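Local coordinates for protein inactive Zymogen C11 Protease (Parabacteroides distasonis, PDB 6MZO) that is the inactive zymogen of a clostripain-like C11 protease, which once activated probably cleaves polypeptides as a cysteine peptidase, at residues 305-310 with 326-331; 183-188 with 263-268; 43-48 with 201-206. All blocks are in the same frame, centred on the assembly; numbering follows the deposited sequence.

Contact 1. Residues 305-310 with 326-331; sequences KATTPK and NKYSGL
Lys305 and Gly330 bring their CA atoms to 5.4 Å, and from there the backbones draw apart toward Thr307 and Tyr328, whose CA atoms stand 7.4 Å from each other. The contact illustrates how a loop can cover an outermost strand of a mixed sheet without extending it: strand 302-307 pairs along its inner side with strand 226-231, and residues 326-331 approach through side chains. Tyr328 carries the packing. Its ring is sandwiched, with Thr307 CB over the centre of one face, 3.7 Å from the ring centroid and only 10° off the normal, a clear CH-pi contact. Over the centre of the opposite face sits the backbone N of Gly330. Thr307 has OG1 anti to its backbone N (chi1 -179°), and this oxygen donates to a lone pair of Thr308 O, which fixes the rotation of the threonine and holds CG2 against the CG and CD2 side of the ring. The Tyr328 hydroxyl continues past Ala306 to bond with Ile227 O on the neighbouring strand, while Ala306 itself turns its CB away, onto Tyr217 of helix 209-220. Lys305 slides past the tyrosine in the opposite direction, its CB 3.8 Å from Tyr328 CE2. Gly330 suits its place for two reasons: its backbone angles alone favour glycine, and a CB there would press on Lys305 CB. Farther out, the aliphatic lysine chain lies over the loop backbone, with CD 3.5 Å from Ser329 O and CE 3.2 Å from Tyr328 O.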
loop_
_atom_site.group_PDB
_atom_site.type_symbol
_atom_site.label_atom_id
_atom_site.label_comp_id
_atom_site.label_asym_id
_atom_site.label_seq_id
_atom_site.Cartn_x
_atom_site.Cartn_y
_atom_site.Cartn_z
ATOM N N LYS A 305 0.547 -12.465 6.599
ATOM C CA LYS A 305 -0.694 -12.169 5.883
ATOM C C LYS A 305 -1.876 -12.589 6.737
ATOM O O LYS A 305 -1.794 -13.523 7.571
ATOM C CB LYS A 305 -0.742 -12.842 4.542
ATOM C CG LYS A 305 -0.898 -14.395 4.651
ATOM C CD LYS A 305 -1.132 -14.999 3.247
ATOM C CE LYS A 305 -1.374 -16.506 3.404
ATOM N NZ LYS A 305 -0.138 -17.099 3.880
ATOM N N ALA A 306 -2.976 -11.879 6.598
ATOM C CA ALA A 306 -4.169 -12.266 7.309
ATOM C C ALA A 306 -5.380 -11.801 6.545
ATOM O O ALA A 306 -5.375 -10.760 5.888
ATOM C CB ALA A 306 -4.183 -11.706 8.729
ATOM N N THR A 307 -6.461 -12.594 6.654
ATOM C CA THR A 307 -7.712 -12.188 6.058
ATOM C C THR A 307 -8.926 -12.652 6.887
ATOM O O THR A 307 -8.906 -13.722 7.547
ATOM C CB THR A 307 -7.872 -12.771 4.625
ATOM O OG1 THR A 307 -9.102 -12.322 4.064
ATOM C CG2 THR A 307 -7.874 -14.364 4.669
ATOM N N THR A 308 -9.990 -11.867 6.797
ATOM C CA THR A 308 -11.307 -12.263 7.301
ATOM C C THR A 308 -11.970 -13.214 6.275
ATOM O O THR A 308 -11.438 -13.392 5.184
ATOM C CB THR A 308 -12.188 -10.996 7.526
ATOM O OG1 THR A 308 -12.158 -10.190 6.355
ATOM C CG2 THR A 308 -11.647 -10.139 8.708
ATOM N N PRO A 309 -13.141 -13.783 6.619
ATOM C CA PRO A 309 -13.822 -14.659 5.656
ATOM C C PRO A 309 -14.247 -13.948 4.363
ATOM O O PRO A 309 -14.144 -14.557 3.293
ATOM C CB PRO A 309 -15.033 -15.150 6.447
ATOM C CG PRO A 309 -14.638 -15.045 7.841
ATOM C CD PRO A 309 -13.851 -13.763 7.905
ATOM N N LYS A 310 -14.592 -12.659 4.437
ATOM C CA LYS A 310 -14.909 -11.878 3.240
ATOM C C LYS A 310 -14.089 -10.633 3.123
ATOM O O LYS A 310 -13.503 -10.199 4.125
ATOM C CB LYS A 310 -16.369 -11.480 3.273
ATOM C CG LYS A 310 -17.288 -12.771 3.285
ATOM C CD LYS A 310 -18.781 -12.565 2.967
ATOM C CE LYS A 310 -19.606 -13.875 3.216
ATOM N NZ LYS A 310 -19.040 -15.034 2.436
ATOM N N ASN A 326 -11.834 -17.053 -0.594
ATOM C CA ASN A 326 -11.682 -18.497 -0.501
ATOM C C ASN A 326 -10.225 -18.935 -0.672
ATOM O O ASN A 326 -9.859 -19.991 -0.177
ATOM C CB ASN A 326 -12.554 -19.222 -1.542
ATOM C CG ASN A 326 -14.053 -18.959 -1.368
ATOM O OD1 ASN A 326 -14.766 -18.707 -2.346
ATOM N ND2 ASN A 326 -14.533 -18.997 -0.127
ATOM N N LYS A 327 -9.400 -18.130 -1.355
ATOM C CA LYS A 327 -7.956 -18.388 -1.553
ATOM C C LYS A 327 -7.257 -17.108 -1.218
ATOM O O LYS A 327 -7.690 -16.062 -1.686
ATOM C CB LYS A 327 -7.605 -18.791 -2.987
ATOM C CG LYS A 327 -8.240 -20.214 -3.313
ATOM C CD LYS A 327 -7.948 -20.594 -4.722
ATOM C CE LYS A 327 -8.571 -21.978 -5.019
ATOM N NZ LYS A 327 -8.402 -22.305 -6.471
ATOM N N TYR A 328 -6.195 -17.163 -0.419
ATOM C CA TYR A 328 -5.602 -15.873 -0.009
ATOM C C TYR A 328 -4.110 -16.015 0.091
ATOM O O TYR A 328 -3.604 -16.637 1.082
ATOM C CB TYR A 328 -6.206 -15.445 1.346
ATOM C CG TYR A 328 -5.653 -14.123 1.791
ATOM C CD1 TYR A 328 -5.954 -13.009 1.080
ATOM C CD2 TYR A 328 -4.825 -14.003 2.939
ATOM C CE1 TYR A 328 -5.425 -11.753 1.413
ATOM C CE2 TYR A 328 -4.301 -12.736 3.304
ATOM C CZ TYR A 328 -4.617 -11.643 2.531
ATOM O OH TYR A 328 -4.102 -10.410 2.818
ATOM N N SER A 329 -3.365 -15.453 -0.896
ATOM C CA SER A 329 -1.884 -15.555 -0.845
ATOM C C SER A 329 -1.214 -14.294 -0.244
ATOM O O SER A 329 -0.012 -14.281 0.060
ATOM C CB SER A 329 -1.356 -15.850 -2.276
ATOM O OG SER A 329 -1.532 -14.690 -3.090
ATOM N N GLY A 330 -2.024 -13.252 -0.018
ATOM C CA GLY A 330 -1.523 -11.973 0.532
ATOM C C GLY A 330 -1.054 -11.037 -0.573
ATOM O O GLY A 330 -0.726 -9.913 -0.302
ATOM N N LEU A 331 -1.061 -11.501 -1.848
ATOM C CA LEU A 331 -0.688 -10.599 -2.959
ATOM C C LEU A 331 -1.732 -10.736 -4.072
ATOM O O LEU A 331 -2.150 -11.819 -4.386
ATOM C CB LEU A 331 0.690 -10.909 -3.570
ATOM C CG LEU A 331 1.875 -10.458 -2.658
ATOM C CD1 LEU A 331 3.169 -10.971 -3.312
ATOM C CD2 LEU A 331 1.887 -8.984 -2.596
#

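Contact 2. Residues 183-188 with 263-268; sequences GSPTEI and QIMEYL
Met265 folds back on itself, chi1 placing CG beside its backbone N and chi2 (-78°) turning SD toward Thr186, whose own chi1 of 64° sets CG2 anti to the carbonyl carbon and facing the sulfur. The meeting joins two loops at the C-terminal end of strand 178-183 in the mixed sheet, the side of the alpha/beta core on which clan CD peptidases generally carry their active site. The first loop opens with an ST turn, in which Ser184 OG accepts the backbone N-H of Thr186. The sulfur sits against two groups at once: Thr186 CG2 at 3.6 Å and Pro185 CB at 3.9 Å. The same methyl also leans on the loop backbone, 3.5 Å from Met265 O, an oxygen that is itself bonded by the Tyr313 hydroxyl. The polar branch of Thr186 is occupied too, since OG1 bonds to Thr226 OG1 on strand 226-231. One residue on, the chemistry changes. Glu187 runs out extended beyond CG, and its carboxylate is buried but supplied: OE1 accepts from Ala314 N, while OE2 accepts a hydrogen bond from a water, 2.6 Å to its oxygen. Donors to both oxygens would probably favour the charged form. The water spans the two segments, donating its second hydrogen bond to Tyr267 O, 2.7 Å away. Within the second loop, Leu268 N donates to Glu266 OE2 on its anti side, somewhat out of the carboxylate plane. Leu268 crosses the glutamate obliquely, and its CD2 comes to 3.5 Å from Glu187 OE2.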
loop_
_atom_site.group_PDB
_atom_site.type_symbol
_atom_site.label_atom_id
_atom_site.label_comp_id
_atom_site.label_asym_id
_atom_site.label_seq_id
_atom_site.Cartn_x
_atom_site.Cartn_y
_atom_site.Cartn_z
ATOM N N GLY A 183 0.440 -3.430 3.279
ATOM C CA GLY A 183 -0.714 -2.970 2.507
ATOM C C GLY A 183 -1.786 -4.022 2.450
ATOM O O GLY A 183 -1.664 -5.069 3.105
ATOM N N SER A 184 -2.828 -3.701 1.703
ATOM C CA SER A 184 -3.930 -4.670 1.492
ATOM C C SER A 184 -3.977 -5.064 0.066
ATOM O O SER A 184 -3.871 -4.208 -0.835
ATOM C CB SER A 184 -5.280 -4.063 1.895
ATOM O OG SER A 184 -6.387 -4.947 1.588
ATOM N N PRO A 185 -4.179 -6.356 -0.210
ATOM C CA PRO A 185 -4.469 -6.755 -1.607
ATOM C C PRO A 185 -5.848 -6.413 -2.048
ATOM O O PRO A 185 -6.104 -6.555 -3.244
ATOM C CB PRO A 185 -4.260 -8.259 -1.630
ATOM C CG PRO A 185 -4.462 -8.689 -0.144
ATOM C CD PRO A 185 -3.986 -7.521 0.712
ATOM N N THR A 186 -6.721 -6.016 -1.139
ATOM C CA THR A 186 -8.114 -5.687 -1.514
ATOM C C THR A 186 -8.401 -4.253 -1.155
ATOM O O THR A 186 -7.412 -3.474 -1.103
ATOM C CB THR A 186 -9.172 -6.667 -0.898
ATOM O OG1 THR A 186 -9.191 -6.583 0.545
ATOM C CG2 THR A 186 -8.786 -8.046 -1.358
ATOM N N GLU A 187 -9.657 -3.855 -0.938
ATOM C CA GLU A 187 -9.957 -2.456 -0.585
ATOM C C GLU A 187 -9.810 -2.266 0.909
ATOM O O GLU A 187 -10.009 -3.186 1.706
ATOM C CB GLU A 187 -11.360 -2.058 -1.073
ATOM C CG GLU A 187 -11.390 -2.017 -2.556
ATOM C CD GLU A 187 -12.660 -1.391 -3.142
ATOM O OE1 GLU A 187 -13.447 -0.762 -2.411
ATOM O OE2 GLU A 187 -12.817 -1.533 -4.351
ATOM N N ILE A 188 -9.367 -1.054 1.283
ATOM C CA ILE A 188 -9.458 -0.612 2.635
ATOM C C ILE A 188 -10.383 0.553 2.548
ATOM O O ILE A 188 -10.134 1.502 1.785
ATOM C CB ILE A 188 -8.172 -0.110 3.177
ATOM C CG1 ILE A 188 -7.111 -1.180 3.055
ATOM C CG2 ILE A 188 -8.373 0.327 4.610
ATOM C CD1 ILE A 188 -5.688 -0.706 3.526
ATOM N N GLN A 263 -9.821 -16.533 -7.936
ATOM C CA GLN A 263 -10.225 -15.779 -6.790
ATOM C C GLN A 263 -10.097 -14.272 -7.078
ATOM O O GLN A 263 -9.012 -13.764 -7.322
ATOM C CB GLN A 263 -9.351 -16.140 -5.561
ATOM C CG GLN A 263 -9.455 -15.158 -4.362
ATOM C CD GLN A 263 -10.748 -15.257 -3.622
ATOM O OE1 GLN A 263 -11.136 -16.335 -3.156
ATOM N NE2 GLN A 263 -11.454 -14.154 -3.507
ATOM N N ILE A 264 -11.214 -13.568 -6.992
ATOM C CA ILE A 264 -11.165 -12.107 -7.217
ATOM C C ILE A 264 -10.399 -11.376 -6.105
ATOM O O ILE A 264 -10.561 -11.738 -4.931
ATOM C CB ILE A 264 -12.599 -11.538 -7.288
ATOM C CG1 ILE A 264 -13.230 -11.974 -8.559
ATOM C CG2 ILE A 264 -12.604 -9.970 -7.241
ATOM C CD1 ILE A 264 -14.741 -11.781 -8.496
ATOM N N MET A 265 -9.612 -10.354 -6.460
ATOM C CA MET A 265 -9.060 -9.447 -5.423
ATOM C C MET A 265 -9.620 -8.057 -5.626
ATOM O O MET A 265 -9.968 -7.401 -4.641
ATOM C CB MET A 265 -7.505 -9.436 -5.469
ATOM C CG MET A 265 -6.966 -10.741 -4.853
ATOM S SD MET A 265 -7.008 -10.697 -3.004
ATOM C CE MET A 265 -7.775 -12.271 -2.590
ATOM N N GLU A 266 -9.707 -7.612 -6.875
ATOM C CA GLU A 266 -10.232 -6.287 -7.181
ATOM C C GLU A 266 -11.674 -6.370 -7.672
ATOM O O GLU A 266 -12.020 -7.246 -8.464
ATOM C CB GLU A 266 -9.359 -5.593 -8.229
ATOM C CG GLU A 266 -9.885 -4.241 -8.679
ATOM C CD GLU A 266 -10.419 -4.266 -10.098
ATOM O OE1 GLU A 266 -9.741 -4.834 -10.980
ATOM O OE2 GLU A 266 -11.518 -3.719 -10.331
ATOM N N TYR A 267 -12.510 -5.453 -7.197
ATOM C CA TYR A 267 -13.915 -5.425 -7.587
ATOM C C TYR A 267 -14.447 -3.998 -7.669
ATOM O O TYR A 267 -15.261 -3.581 -6.845
ATOM C CB TYR A 267 -14.759 -6.246 -6.610
ATOM C CG TYR A 267 -16.106 -6.659 -7.162
ATOM C CD1 TYR A 267 -16.211 -7.682 -8.095
ATOM C CD2 TYR A 267 -17.270 -6.027 -6.748
ATOM C CE1 TYR A 267 -17.439 -8.063 -8.602
ATOM C CE2 TYR A 267 -18.503 -6.401 -7.250
ATOM C CZ TYR A 267 -18.581 -7.418 -8.176
ATOM O OH TYR A 267 -19.806 -7.795 -8.677
ATOM N N LEU A 268 -13.983 -3.254 -8.668
ATOM C CA LEU A 268 -14.415 -1.875 -8.861
ATOM C C LEU A 268 -15.571 -1.809 -9.853
ATOM O O LEU A 268 -16.336 -0.844 -9.868
ATOM C CB LEU A 268 -13.251 -1.011 -9.350
ATOM C CG LEU A 268 -12.041 -0.915 -8.419
ATOM C CD1 LEU A 268 -10.777 -0.608 -9.208
ATOM C CD2 LEU A 268 -12.274 0.133 -7.342
HETATM O O HOH W 1 -15.178 -1.362 -5.344
#

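Contact 3. Residues 43-48 with 201-206; sequences DGLNNG and DMFKKE
Leu45 and Phe203 are the main meeting point between the chain that follows helix 26-43 and residues 201-203 of helix 195-203. Ahead of that pair, Asp43, at the end of helix 26-43, is linked to the second helix through a water, which donates to Asp43 OD2 and accepts from Asp201 N. The same OD2 also takes the N-H of Gly200, which gives this helix two polar ties to one carboxylate oxygen. Helix 26-43 is the connection of a beta-alpha-beta crossover between the parallel strands 14-19 and 49-54, and the chain leaves it at Gly44, whose positive phi favours glycine. From Leu45 to Gly48 it makes a type I' beta turn, closed by Gly48 N donating to Leu45 O. Leu45 lies side by side with Phe203, both pointing the same way; its CB is over one face of the ring and its CD2 is 3.6 Å from Phe203 CD2. Leu50 of strand 49-54 touches both residues. Asn46 has its CG anti to the backbone N (chi1 -166°), and from there ND2 donates to Phe203 O over 2.9 Å in a nearly straight bond of 166°. The oxygen lies almost exactly in the amide plane of Asn46, though the donor is tilted somewhat from the carbonyl plane. The positive phi values of Asn46 and Asn47 are those a type I' turn requires. An alanine at Phe203 would probably open a gap beside Leu45 CD2 and Gly48 CA, with the Asn46 bond and the contact of CB with Leu45 O remaining. Gly48 completes the fit: a CB on this residue would clash with the ring, whereas its bare CA settles 3.7 Å from Phe203 CD1.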
loop_
_atom_site.group_PDB
_atom_site.type_symbol
_atom_site.label_atom_id
_atom_site.label_comp_id
_atom_site.label_asym_id
_atom_site.label_seq_id
_atom_site.Cartn_x
_atom_site.Cartn_y
_atom_site.Cartn_z
ATOM N N ASP A 43 0.538 5.239 23.511
ATOM C CA ASP A 43 1.778 4.430 23.381
ATOM C C ASP A 43 3.062 5.203 23.666
ATOM O O ASP A 43 4.084 4.607 24.060
ATOM C CB ASP A 43 1.922 3.918 21.984
ATOM C CG ASP A 43 0.904 2.805 21.621
ATOM O OD1 ASP A 43 0.182 2.332 22.525
ATOM O OD2 ASP A 43 0.902 2.478 20.443
ATOM N N GLY A 44 2.986 6.501 23.423
ATOM C CA GLY A 44 4.285 7.241 23.327
ATOM C C GLY A 44 5.051 6.888 22.080
ATOM O O GLY A 44 4.623 6.050 21.264
ATOM N N LEU A 45 6.147 7.588 21.840
ATOM C CA LEU A 45 6.779 7.469 20.561
ATOM C C LEU A 45 8.216 6.997 20.609
ATOM O O LEU A 45 8.914 7.114 19.590
ATOM C CB LEU A 45 6.779 8.829 19.835
ATOM C CG LEU A 45 5.353 9.315 19.509
ATOM C CD1 LEU A 45 5.492 10.718 18.815
ATOM C CD2 LEU A 45 4.646 8.274 18.652
ATOM N N ASN A 46 8.683 6.460 21.767
ATOM C CA ASN A 46 10.028 5.960 21.888
ATOM C C ASN A 46 11.054 6.955 21.347
ATOM O O ASN A 46 11.951 6.563 20.649
ATOM C CB ASN A 46 10.072 4.609 21.121
ATOM C CG ASN A 46 11.308 3.803 21.446
ATOM O OD1 ASN A 46 11.797 3.835 22.582
ATOM N ND2 ASN A 46 11.829 3.081 20.461
ATOM N N ASN A 47 10.899 8.232 21.716
ATOM C CA ASN A 47 11.840 9.285 21.342
ATOM C C ASN A 47 11.896 9.573 19.852
ATOM O O ASN A 47 12.848 10.281 19.418
ATOM C CB ASN A 47 13.279 8.967 21.885
ATOM C CG ASN A 47 13.274 8.746 23.384
ATOM O OD1 ASN A 47 13.879 7.785 23.933
ATOM N ND2 ASN A 47 12.553 9.604 24.082
ATOM N N GLY A 48 10.931 9.083 19.110
ATOM C CA GLY A 48 10.886 9.337 17.659
ATOM C C GLY A 48 10.144 10.649 17.297
ATOM O O GLY A 48 9.557 11.305 18.183
ATOM N N ASP A 201 4.107 0.780 17.587
ATOM C CA ASP A 201 4.790 -0.174 16.700
ATOM C C ASP A 201 5.584 0.513 15.630
ATOM O O ASP A 201 6.660 -0.057 15.240
ATOM C CB ASP A 201 3.753 -1.153 16.085
ATOM C CG ASP A 201 3.122 -2.057 17.151
ATOM O OD1 ASP A 201 3.797 -2.408 18.148
ATOM O OD2 ASP A 201 1.913 -2.406 17.026
ATOM N N MET A 202 5.120 1.663 15.116
ATOM C CA MET A 202 5.927 2.347 14.071
ATOM C C MET A 202 7.274 2.909 14.597
ATOM O O MET A 202 8.127 3.226 13.791
ATOM C CB MET A 202 5.128 3.534 13.434
ATOM C CG MET A 202 3.878 3.077 12.847
ATOM S SD MET A 202 3.141 4.716 12.153
ATOM C CE MET A 202 1.421 4.389 12.095
ATOM N N PHE A 203 7.392 3.066 15.914
ATOM C CA PHE A 203 8.513 3.817 16.491
ATOM C C PHE A 203 9.432 2.928 17.348
ATOM O O PHE A 203 10.326 3.455 17.984
ATOM C CB PHE A 203 7.967 4.991 17.315
ATOM C CG PHE A 203 7.556 6.146 16.468
ATOM C CD1 PHE A 203 8.513 6.995 15.957
ATOM C CD2 PHE A 203 6.196 6.350 16.070
ATOM C CE1 PHE A 203 8.170 8.055 15.178
ATOM C CE2 PHE A 203 5.830 7.391 15.278
ATOM C CZ PHE A 203 6.813 8.265 14.773
ATOM N N LYS A 204 9.187 1.616 17.427
ATOM C CA LYS A 204 10.213 0.688 18.062
ATOM C C LYS A 204 11.564 0.842 17.322
ATOM O O LYS A 204 11.619 1.228 16.135
ATOM C CB LYS A 204 9.719 -0.729 18.019
ATOM C CG LYS A 204 8.451 -0.876 18.956
ATOM C CD LYS A 204 7.918 -2.302 18.935
ATOM C CE LYS A 204 6.579 -2.353 19.688
ATOM N NZ LYS A 204 6.001 -3.759 19.602
ATOM N N LYS A 205 12.642 0.547 18.030
ATOM C CA LYS A 205 13.976 0.762 17.422
ATOM C C LYS A 205 14.025 0.179 16.036
ATOM O O LYS A 205 14.487 0.882 15.113
ATOM C CB LYS A 205 15.020 0.160 18.352
ATOM C CG LYS A 205 16.456 0.527 17.981
ATOM C CD LYS A 205 17.298 0.131 19.171
ATOM C CE LYS A 205 18.669 -0.209 18.684
ATOM N NZ LYS A 205 19.402 0.971 18.264
ATOM N N GLU A 206 13.577 -1.086 15.867
ATOM C CA GLU A 206 13.184 -1.643 14.583
ATOM C C GLU A 206 11.663 -1.494 14.485
ATOM O O GLU A 206 10.955 -1.889 15.433
ATOM C CB GLU A 206 13.531 -3.067 14.442
ATOM C CG GLU A 206 15.098 -3.249 14.450
ATOM C CD GLU A 206 15.573 -4.672 14.345
ATOM O OE1 GLU A 206 14.825 -5.528 13.841
ATOM O OE2 GLU A 206 16.730 -4.931 14.774
HETATM O O HOH W 2 1.348 0.283 18.884
HETATM O O HOH W 3 11.438 6.076 17.660
#

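In the fold
Contact 2 is the buried one, and contacts 1 and 3 lie at the surface. Contacts 1 and 2 are neighbours, their centres about 10 Å apart, and they touch directly: Gln263 OE1 probably accepts from the backbone N of Asn326 and of Lys327, and Pro185 packs on the Tyr328 hydroxyl. Both rest on strand 226-231. Contact 3 stands about 30 Å, centre to centre, from contact 2, across the chain's centre, and joins the turn between helix 26-43 and strand 49-54 to helix 195-203. Contact 2 pairs sulfur packing with a water bridge, contact 1 rests on the faces of a tyrosine ring, and contact 3 adds a direct hydrogen bond to its own ring packing and waters.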